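Side-chain contacts in putative exported protein (Bordetella pertussis, PDB 2DVZ), which probably serves as a periplasmic solute receptor of the Bug family, holding glutamate between the two lobes of a binding-protein fold for delivery to a transporter: residues P123-P126 with G132-E135; D184-Q189 with A206-A211; E160-A165 with L192-L197. One frame throughout, in Å; residues are numbered along the deposited sequence.

Contact 1: residues P123-P126 with G132-E135; sequences PKFP and GFLE. With CD (cadmium ion), chain D.
Phe-125 and Phe-133 form an edge-to-face aromatic pair in one lobe of this periplasmic binding-protein fold, where the loop leaving strand 106-121 turns into helix 130-138. The strand has just ended, and the loop sends the side chain of Phe-125 inward to meet the first turns of the helix that follows. Phe-133 presents its edge to the face of Phe-125 in an offset T, with ring centroids 5.4 Å apart and planes inclined at 67°. Phe-133 CD2 does the touching, 3.5 Å from Phe-125 CE2. The neighbouring CE2 of Phe-133 lies over the same ring, near CZ. In Phe-133 the CB leaves the helix aslant, but with CG anti to the backbone N (chi1 178°) the ring reaches back to its partner. Phenylalanine suits both places, which are buried and lined by apolar side chains that a large apolar ring can fill: Phe-125 packs on Leu-137 and Leu-192, and Phe-133 on Val-119, Val-121 and Leu-192. Pro-126 closes over part of the Phe-125 ring, its CD 3.4 Å above the plane near the rim. At the outer side of the same helix Glu-135 turns to solvent and metal. Its OE2 makes a salt bridge with Lys-131, and its OE1 ligates a cadmium ion at 2.5 Å, with water 1 as a second ligand at 2.6 Å.

Contact 2: residues D184-Q189 with A206-A211; sequences DAVGGQ and AGKLRA
Val-186 and Leu-209 bury the greatest area here, and their side chains cross at about a right angle. Val-186 straddles two neighbours with its two methyl groups: CG1 lies 3.8 Å from CB of Lys-208, and CG2 rests 3.9 Å from CG of Leu-209. The first torsion, 168°, places CG1 anti to the backbone N and leaves CG2 beside that nitrogen, which spreads the branches over both residues. A beta-branched valine suits this position at the edge of the contact, being short and wide. Leu-209 leaves its backbone aslant, yet its end bends back toward the helix, and CD2 comes within 3.7 Å of CB of Ala-185. The small alanine side chain lets the leucine methyl settle close to the helix backbone; CD2 is also 3.7 Å from the Ala-185 carbonyl carbon. Leu-209 and Ala-185 both touch Ile-193 of strand 192-196, so the buried side of the contact continues into the sheet.

The contact joins the last turn of helix 178-187 to the turn that leads from helix 197-205 into strand 210-215. Both helices end in a Schellman motif, with Gly-188 and Gly-207 as the residues of positive phi, a conformation that glycine adopts without strain. In the first, Gln-189 N bonds to Asp-184 O at 2.9 Å, and Gly-188 N makes a weak bond to Ala-185 O.

Lys-208 contributes its CB to the apolar patch, while the rest of its bent chain leads away, as suits a long charged residue at the solvent-exposed margin of the contact. Water 2 donates to two backbone carbonyls, Val-186 O at 2.6 Å and Lys-208 O at 3.0 Å, bridging the helix end and the turn.

Contact 3: residues E160-A165 with L192-L197; sequences ESFKMA and LIFDNL. With GLU (glutamic acid), chain G.
Phe-162 offers one face to the edge of Phe-194, whose CZ stands 3.5 Å above the Phe-162 plane, displaced toward the rim. The result is a T-shaped pair with centroids 5.2 Å apart and planes at 69°. CZ points at CG of Phe-162, and CE1 lies 3.6 Å from its CB, so the edge of Phe-194 bears on the root of the other ring. Helix 154-166 thus packs on strand 192-196 of the central sheet through rings that both start out toward each other; CG of Phe-162, anti to the backbone N (chi1 178°), carries its ring off the helix to where its face meets the Phe-194 edge. Aromatic rings suit the place because they span the gap of 9.5 Å between the CA atoms of Phe-162 and Phe-194. Tyr-146 forms a second edge-to-face pair with Phe-194. On the helix, Glu-160 OE2 receives Lys-163 NZ on its syn lone pair, 3.1 Å away, in a salt bridge.

Further along the strand, Asn-196 lines the glutamate pocket, and Asp-195 OD1 accepts a hydrogen bond from Ser-178 OG. The Phe-194 side chain is about 8 Å from those of Ser-149 and Ser-178; its ring hydrogens, probably slightly positive, meet the Phe-162 pi cloud.

In the fold
Following the chain from the N terminus, contact 1 closes the short loop between strand 106-121 and helix 130-138, and is complete before the others begin. Contact 3 opens next at helix 154-166, and contact 2 opens at helix 178-187 before contact 3 closes on strand 192-196; contact 2 then closes at 206-211, so the two cross. All three meet round strand 192-196. Phe-133 and Leu-134 of contact 1 touch Phe-162 of contact 3. Ile-193 of contact 3 faces contact 2, while its strand neighbours Leu-192 and Phe-194 point to the side of contact 1 and helix 154-166. Arg-210 reaches from contact 2 to the carbonyl of Pro-123 in contact 1.

Contact 1: residues P123-P126 with G132-E135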
loop_
_atom_site.group_PDB
_atom_site.type_symbol
_atom_site.label_atom_id
_atom_site.label_comp_id
_atom_site.label_asym_id
_atom_site.label_seq_id
_atom_site.Cartn_x
_atom_site.Cartn_y
_atom_site.Cartn_z
ATOM N N PRO A 123 -6.283 -19.422 -9.206
ATOM C CA PRO A 123 -7.562 -19.927 -9.735
ATOM C C PRO A 123 -7.862 -21.411 -9.495
ATOM O O PRO A 123 -9.049 -21.817 -9.480
ATOM C CB PRO A 123 -7.464 -19.633 -11.225
ATOM C CG PRO A 123 -6.319 -18.586 -11.375
ATOM C CD PRO A 123 -5.384 -18.933 -10.270
ATOM N N LYS A 124 -6.845 -22.231 -9.268
ATOM C CA LYS A 124 -7.093 -23.625 -8.900
ATOM C C LYS A 124 -7.621 -23.786 -7.456
ATOM O O LYS A 124 -8.030 -24.897 -7.065
ATOM C CB LYS A 124 -5.853 -24.486 -9.131
ATOM C CG LYS A 124 -5.487 -24.693 -10.636
ATOM C CD LYS A 124 -6.396 -25.759 -11.301
ATOM C CE LYS A 124 -5.867 -26.260 -12.625
ATOM N NZ LYS A 124 -5.876 -25.253 -13.727
ATOM N N PHE A 125 -7.631 -22.707 -6.664
ATOM C CA PHE A 125 -8.174 -22.793 -5.296
ATOM C C PHE A 125 -9.652 -23.201 -5.468
ATOM O O PHE A 125 -10.335 -22.660 -6.330
ATOM C CB PHE A 125 -8.030 -21.459 -4.526
ATOM C CG PHE A 125 -8.458 -21.532 -3.038
ATOM C CD1 PHE A 125 -7.513 -21.716 -2.028
ATOM C CD2 PHE A 125 -9.792 -21.399 -2.676
ATOM C CE1 PHE A 125 -7.908 -21.778 -0.665
ATOM C CE2 PHE A 125 -10.194 -21.459 -1.346
ATOM C CZ PHE A 125 -9.235 -21.632 -0.320
ATOM N N PRO A 126 -10.133 -24.186 -4.684
ATOM C CA PRO A 126 -11.478 -24.769 -4.929
ATOM C C PRO A 126 -12.644 -24.012 -4.270
ATOM O O PRO A 126 -13.361 -24.591 -3.459
ATOM C CB PRO A 126 -11.344 -26.188 -4.340
ATOM C CG PRO A 126 -10.284 -26.075 -3.291
ATOM C CD PRO A 126 -9.435 -24.858 -3.571
ATOM N N GLY A 132 -17.325 -19.951 0.460
ATOM C CA GLY A 132 -16.658 -21.238 0.212
ATOM C C GLY A 132 -15.140 -21.195 0.425
ATOM O O GLY A 132 -14.477 -22.228 0.659
ATOM N N PHE A 133 -14.607 -19.984 0.277
ATOM C CA PHE A 133 -13.241 -19.635 0.592
ATOM C C PHE A 133 -12.922 -19.928 2.079
ATOM O O PHE A 133 -12.029 -20.710 2.403
ATOM C CB PHE A 133 -13.046 -18.158 0.193
ATOM C CG PHE A 133 -11.681 -17.601 0.493
ATOM C CD1 PHE A 133 -11.559 -16.365 1.138
ATOM C CD2 PHE A 133 -10.506 -18.303 0.129
ATOM C CE1 PHE A 133 -10.283 -15.814 1.404
ATOM C CE2 PHE A 133 -9.215 -17.765 0.404
ATOM C CZ PHE A 133 -9.110 -16.519 1.028
ATOM N N LEU A 134 -13.702 -19.336 2.967
ATOM C CA LEU A 134 -13.629 -19.641 4.381
ATOM C C LEU A 134 -13.826 -21.118 4.713
ATOM O O LEU A 134 -13.051 -21.667 5.460
ATOM C CB LEU A 134 -14.643 -18.777 5.148
ATOM C CG LEU A 134 -14.388 -17.268 5.172
ATOM C CD1 LEU A 134 -15.221 -16.666 6.281
ATOM C CD2 LEU A 134 -12.900 -16.988 5.414
ATOM N N GLU A 135 -14.868 -21.745 4.168
ATOM C CA GLU A 135 -15.111 -23.167 4.348
ATOM C C GLU A 135 -13.872 -23.997 4.060
ATOM O O GLU A 135 -13.428 -24.732 4.946
ATOM C CB GLU A 135 -16.269 -23.636 3.494
ATOM C CG GLU A 135 -17.602 -23.332 4.130
ATOM C CD GLU A 135 -18.748 -23.337 3.153
ATOM O OE1 GLU A 135 -18.614 -23.988 2.109
ATOM O OE2 GLU A 135 -19.787 -22.692 3.426
HETATM CD CD CD D . -19.777 -24.243 -0.032
HETATM O O HOH W 1 -20.069 -21.740 -0.750
#

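Contact 2: residues D184-Q189 with A206-A211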
loop_
_atom_site.group_PDB
_atom_site.type_symbol
_atom_site.label_atom_id
_atom_site.label_comp_id
_atom_site.label_asym_id
_atom_site.label_seq_id
_atom_site.Cartn_x
_atom_site.Cartn_y
_atom_site.Cartn_z
ATOM N N ASP A 184 4.385 -15.190 -7.539
ATOM C CA ASP A 184 4.258 -16.500 -6.895
ATOM C C ASP A 184 2.820 -16.994 -6.741
ATOM O O ASP A 184 2.560 -18.170 -6.933
ATOM C CB ASP A 184 5.012 -16.548 -5.573
ATOM C CG ASP A 184 6.470 -16.923 -5.767
ATOM O OD1 ASP A 184 6.954 -16.824 -6.922
ATOM O OD2 ASP A 184 7.132 -17.309 -4.773
ATOM N N ALA A 185 1.898 -16.086 -6.414
ATOM C CA ALA A 185 0.481 -16.407 -6.353
ATOM C C ALA A 185 -0.072 -16.777 -7.741
ATOM O O ALA A 185 -0.874 -17.737 -7.870
ATOM C CB ALA A 185 -0.291 -15.268 -5.751
ATOM N N VAL A 186 0.368 -16.060 -8.779
ATOM C CA VAL A 186 -0.038 -16.414 -10.137
ATOM C C VAL A 186 0.547 -17.794 -10.523
ATOM O O VAL A 186 -0.118 -18.589 -11.192
ATOM C CB VAL A 186 0.335 -15.325 -11.186
ATOM C CG1 VAL A 186 0.161 -15.868 -12.608
ATOM C CG2 VAL A 186 -0.463 -14.049 -10.960
ATOM N N GLY A 187 1.759 -18.093 -10.042
ATOM C CA GLY A 187 2.429 -19.356 -10.323
ATOM C C GLY A 187 2.012 -20.533 -9.442
ATOM O O GLY A 187 2.333 -21.673 -9.746
ATOM N N GLY A 188 1.331 -20.274 -8.329
ATOM C CA GLY A 188 0.853 -21.334 -7.468
ATOM C C GLY A 188 1.830 -21.698 -6.362
ATOM O O GLY A 188 1.573 -22.627 -5.590
ATOM N N GLN A 189 2.945 -20.972 -6.252
ATOM C CA GLN A 189 3.911 -21.272 -5.173
ATOM C C GLN A 189 3.315 -20.848 -3.812
ATOM O O GLN A 189 3.710 -21.355 -2.769
ATOM C CB GLN A 189 5.289 -20.629 -5.430
ATOM C CG GLN A 189 6.068 -21.271 -6.599
ATOM C CD GLN A 189 5.602 -20.756 -7.961
ATOM O OE1 GLN A 189 4.880 -19.761 -8.042
ATOM N NE2 GLN A 189 6.004 -21.431 -9.028
ATOM N N ALA A 206 -7.051 -10.634 -16.141
ATOM C CA ALA A 206 -6.634 -11.680 -17.070
ATOM C C ALA A 206 -7.045 -13.064 -16.619
ATOM O O ALA A 206 -6.815 -14.024 -17.362
ATOM C CB ALA A 206 -5.112 -11.659 -17.298
ATOM N N GLY A 207 -7.606 -13.177 -15.411
ATOM C CA GLY A 207 -8.080 -14.440 -14.885
ATOM C C GLY A 207 -6.978 -15.282 -14.275
ATOM O O GLY A 207 -7.198 -16.487 -14.019
ATOM N N LYS A 208 -5.800 -14.673 -14.032
ATOM C CA LYS A 208 -4.648 -15.409 -13.437
ATOM C C LYS A 208 -4.691 -15.442 -11.902
ATOM O O LYS A 208 -3.996 -16.264 -11.286
ATOM C CB LYS A 208 -3.277 -14.850 -13.862
ATOM C CG LYS A 208 -2.929 -14.750 -15.374
ATOM C CD LYS A 208 -3.452 -15.909 -16.199
ATOM C CE LYS A 208 -2.519 -16.262 -17.397
ATOM N NZ LYS A 208 -1.775 -15.103 -18.027
ATOM N N LEU A 209 -5.445 -14.508 -11.305
ATOM C CA LEU A 209 -5.869 -14.593 -9.909
ATOM C C LEU A 209 -7.366 -14.397 -9.861
ATOM O O LEU A 209 -7.915 -13.753 -10.757
ATOM C CB LEU A 209 -5.196 -13.520 -9.016
ATOM C CG LEU A 209 -3.673 -13.629 -8.745
ATOM C CD1 LEU A 209 -3.158 -12.346 -8.078
ATOM C CD2 LEU A 209 -3.290 -14.881 -7.958
ATOM N N ARG A 210 -7.998 -14.935 -8.799
ATOM C CA ARG A 210 -9.406 -14.682 -8.477
ATOM C C ARG A 210 -9.495 -13.930 -7.157
ATOM O O ARG A 210 -9.025 -14.412 -6.122
ATOM C CB ARG A 210 -10.218 -16.009 -8.435
ATOM C CG ARG A 210 -11.552 -15.984 -7.663
ATOM C CD ARG A 210 -12.592 -17.148 -8.100
ATOM N NE ARG A 210 -12.077 -18.464 -7.690
ATOM C CZ ARG A 210 -11.445 -19.350 -8.461
ATOM N NH1 ARG A 210 -11.288 -19.150 -9.758
ATOM N NH2 ARG A 210 -10.978 -20.464 -7.897
ATOM N N ALA A 211 -10.126 -12.756 -7.197
ATOM C CA ALA A 211 -10.302 -11.933 -6.011
ATOM C C ALA A 211 -11.506 -12.405 -5.178
ATOM O O ALA A 211 -12.605 -12.629 -5.715
ATOM C CB ALA A 211 -10.472 -10.487 -6.425
HETATM O O HOH W 2 -2.375 -18.420 -12.502
#

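Contact 3: residues E160-A165 with L192-L197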
loop_
_atom_site.group_PDB
_atom_site.type_symbol
_atom_site.label_atom_id
_atom_site.label_comp_id
_atom_site.label_asym_id
_atom_site.label_seq_id
_atom_site.Cartn_x
_atom_site.Cartn_y
_atom_site.Cartn_z
ATOM N N GLU A 160 -2.986 -11.398 8.997
ATOM C CA GLU A 160 -3.078 -11.805 10.379
ATOM C C GLU A 160 -4.384 -11.376 10.982
ATOM O O GLU A 160 -4.977 -12.097 11.784
ATOM C CB GLU A 160 -1.896 -11.224 11.173
ATOM C CG GLU A 160 -0.519 -11.930 10.891
ATOM C CD GLU A 160 -0.597 -13.473 10.927
ATOM O OE1 GLU A 160 -0.974 -14.051 11.974
ATOM O OE2 GLU A 160 -0.280 -14.115 9.894
ATOM N N SER A 161 -4.817 -10.174 10.610
ATOM C CA SER A 161 -6.178 -9.687 10.921
ATOM C C SER A 161 -7.295 -10.571 10.359
ATOM O O SER A 161 -8.301 -10.827 11.045
ATOM C CB SER A 161 -6.351 -8.253 10.407
ATOM O OG SER A 161 -5.649 -7.408 11.298
ATOM N N PHE A 162 -7.107 -11.013 9.114
ATOM C CA PHE A 162 -8.024 -11.911 8.456
ATOM C C PHE A 162 -8.174 -13.236 9.220
ATOM O O PHE A 162 -9.288 -13.733 9.465
ATOM C CB PHE A 162 -7.491 -12.148 7.036
ATOM C CG PHE A 162 -8.308 -13.109 6.230
ATOM C CD1 PHE A 162 -9.283 -12.637 5.364
ATOM C CD2 PHE A 162 -8.124 -14.487 6.353
ATOM C CE1 PHE A 162 -10.040 -13.497 4.626
ATOM C CE2 PHE A 162 -8.889 -15.371 5.606
ATOM C CZ PHE A 162 -9.848 -14.873 4.728
ATOM N N LYS A 163 -7.025 -13.823 9.552
ATOM C CA LYS A 163 -6.936 -15.057 10.322
ATOM C C LYS A 163 -7.709 -14.931 11.639
ATOM O O LYS A 163 -8.527 -15.780 11.969
ATOM C CB LYS A 163 -5.456 -15.392 10.584
ATOM C CG LYS A 163 -4.796 -15.921 9.365
ATOM C CD LYS A 163 -3.291 -15.975 9.459
ATOM C CE LYS A 163 -2.815 -16.886 10.564
ATOM N NZ LYS A 163 -1.320 -16.951 10.450
HETATM N N MSE A 164 -7.454 -13.855 12.370
HETATM C CA MSE A 164 -8.083 -13.639 13.655
HETATM C C MSE A 164 -9.616 -13.477 13.570
HETATM O O MSE A 164 -10.372 -14.003 14.403
HETATM C CB MSE A 164 -7.410 -12.412 14.310
HETATM C CG MSE A 164 -7.865 -12.085 15.749
HETATM SE SE MSE A 164 -7.452 -13.572 16.976
HETATM C CE MSE A 164 -5.476 -13.390 17.073
ATOM N N ALA A 165 -10.071 -12.739 12.565
ATOM C CA ALA A 165 -11.487 -12.391 12.442
ATOM C C ALA A 165 -12.303 -13.543 11.902
ATOM O O ALA A 165 -13.482 -13.667 12.236
ATOM C CB ALA A 165 -11.678 -11.166 11.565
ATOM N N LEU A 192 -2.706 -18.162 -1.789
ATOM C CA LEU A 192 -3.376 -16.916 -1.435
ATOM C C LEU A 192 -2.391 -15.753 -1.527
ATOM O O LEU A 192 -1.164 -15.933 -1.398
ATOM C CB LEU A 192 -3.934 -16.977 0.012
ATOM C CG LEU A 192 -5.212 -17.746 0.413
ATOM C CD1 LEU A 192 -5.279 -19.262 -0.001
ATOM C CD2 LEU A 192 -5.461 -17.585 1.909
ATOM N N ILE A 193 -2.937 -14.563 -1.740
ATOM C CA ILE A 193 -2.169 -13.341 -1.629
ATOM C C ILE A 193 -3.030 -12.301 -0.975
ATOM O O ILE A 193 -4.215 -12.181 -1.283
ATOM C CB ILE A 193 -1.612 -12.845 -2.988
ATOM C CG1 ILE A 193 -0.563 -11.728 -2.780
ATOM C CG2 ILE A 193 -2.745 -12.481 -3.997
ATOM C CD1 ILE A 193 0.023 -11.153 -4.015
ATOM N N PHE A 194 -2.444 -11.575 -0.027
ATOM C CA PHE A 194 -3.058 -10.348 0.468
ATOM C C PHE A 194 -2.324 -9.213 -0.203
ATOM O O PHE A 194 -1.108 -9.108 -0.070
ATOM C CB PHE A 194 -2.937 -10.277 1.983
ATOM C CG PHE A 194 -3.864 -11.221 2.697
ATOM C CD1 PHE A 194 -5.108 -10.776 3.164
ATOM C CD2 PHE A 194 -3.513 -12.558 2.892
ATOM C CE1 PHE A 194 -5.972 -11.663 3.804
ATOM C CE2 PHE A 194 -4.405 -13.471 3.537
ATOM C CZ PHE A 194 -5.614 -13.022 3.984
ATOM N N ASP A 195 -3.045 -8.398 -0.970
ATOM C CA ASP A 195 -2.425 -7.322 -1.709
ATOM C C ASP A 195 -3.204 -6.008 -1.648
ATOM O O ASP A 195 -4.367 -5.955 -1.190
ATOM C CB ASP A 195 -2.222 -7.728 -3.175
ATOM C CG ASP A 195 -1.126 -6.929 -3.858
ATOM O OD1 ASP A 195 -0.407 -6.170 -3.158
ATOM O OD2 ASP A 195 -0.979 -7.055 -5.094
ATOM N N ASN A 196 -2.513 -4.949 -2.081
ATOM C CA ASN A 196 -3.127 -3.697 -2.425
ATOM C C ASN A 196 -3.552 -3.940 -3.843
ATOM O O ASN A 196 -2.822 -4.538 -4.627
ATOM C CB ASN A 196 -2.125 -2.515 -2.343
ATOM C CG ASN A 196 -1.104 -2.645 -1.157
ATOM O OD1 ASN A 196 0.093 -2.830 -1.392
ATOM N ND2 ASN A 196 -1.575 -2.553 0.075
ATOM N N LEU A 197 -4.745 -3.476 -4.180
ATOM C CA LEU A 197 -5.399 -3.864 -5.432
ATOM C C LEU A 197 -4.621 -3.577 -6.740
ATOM O O LEU A 197 -4.534 -4.464 -7.580
ATOM C CB LEU A 197 -6.880 -3.388 -5.435
ATOM C CG LEU A 197 -7.841 -3.811 -6.575
ATOM C CD1 LEU A 197 -7.757 -5.349 -6.968
ATOM C CD2 LEU A 197 -9.257 -3.372 -6.228
HETATM N N GLU G . 2.407 -3.238 1.276
HETATM C CA GLU G . 2.728 -1.895 0.755
HETATM C C GLU G . 1.776 -0.835 1.284
HETATM O O GLU G . 1.008 -0.176 0.576
HETATM C CB GLU G . 2.835 -1.914 -0.767
HETATM C CG GLU G . 3.635 -3.125 -1.278
HETATM C CD GLU G . 4.366 -2.878 -2.565
HETATM O OE1 GLU G . 4.270 -1.735 -3.059
HETATM O OE2 GLU G . 5.070 -3.818 -3.082
HETATM O OXT GLU G . 1.809 -0.576 2.498
#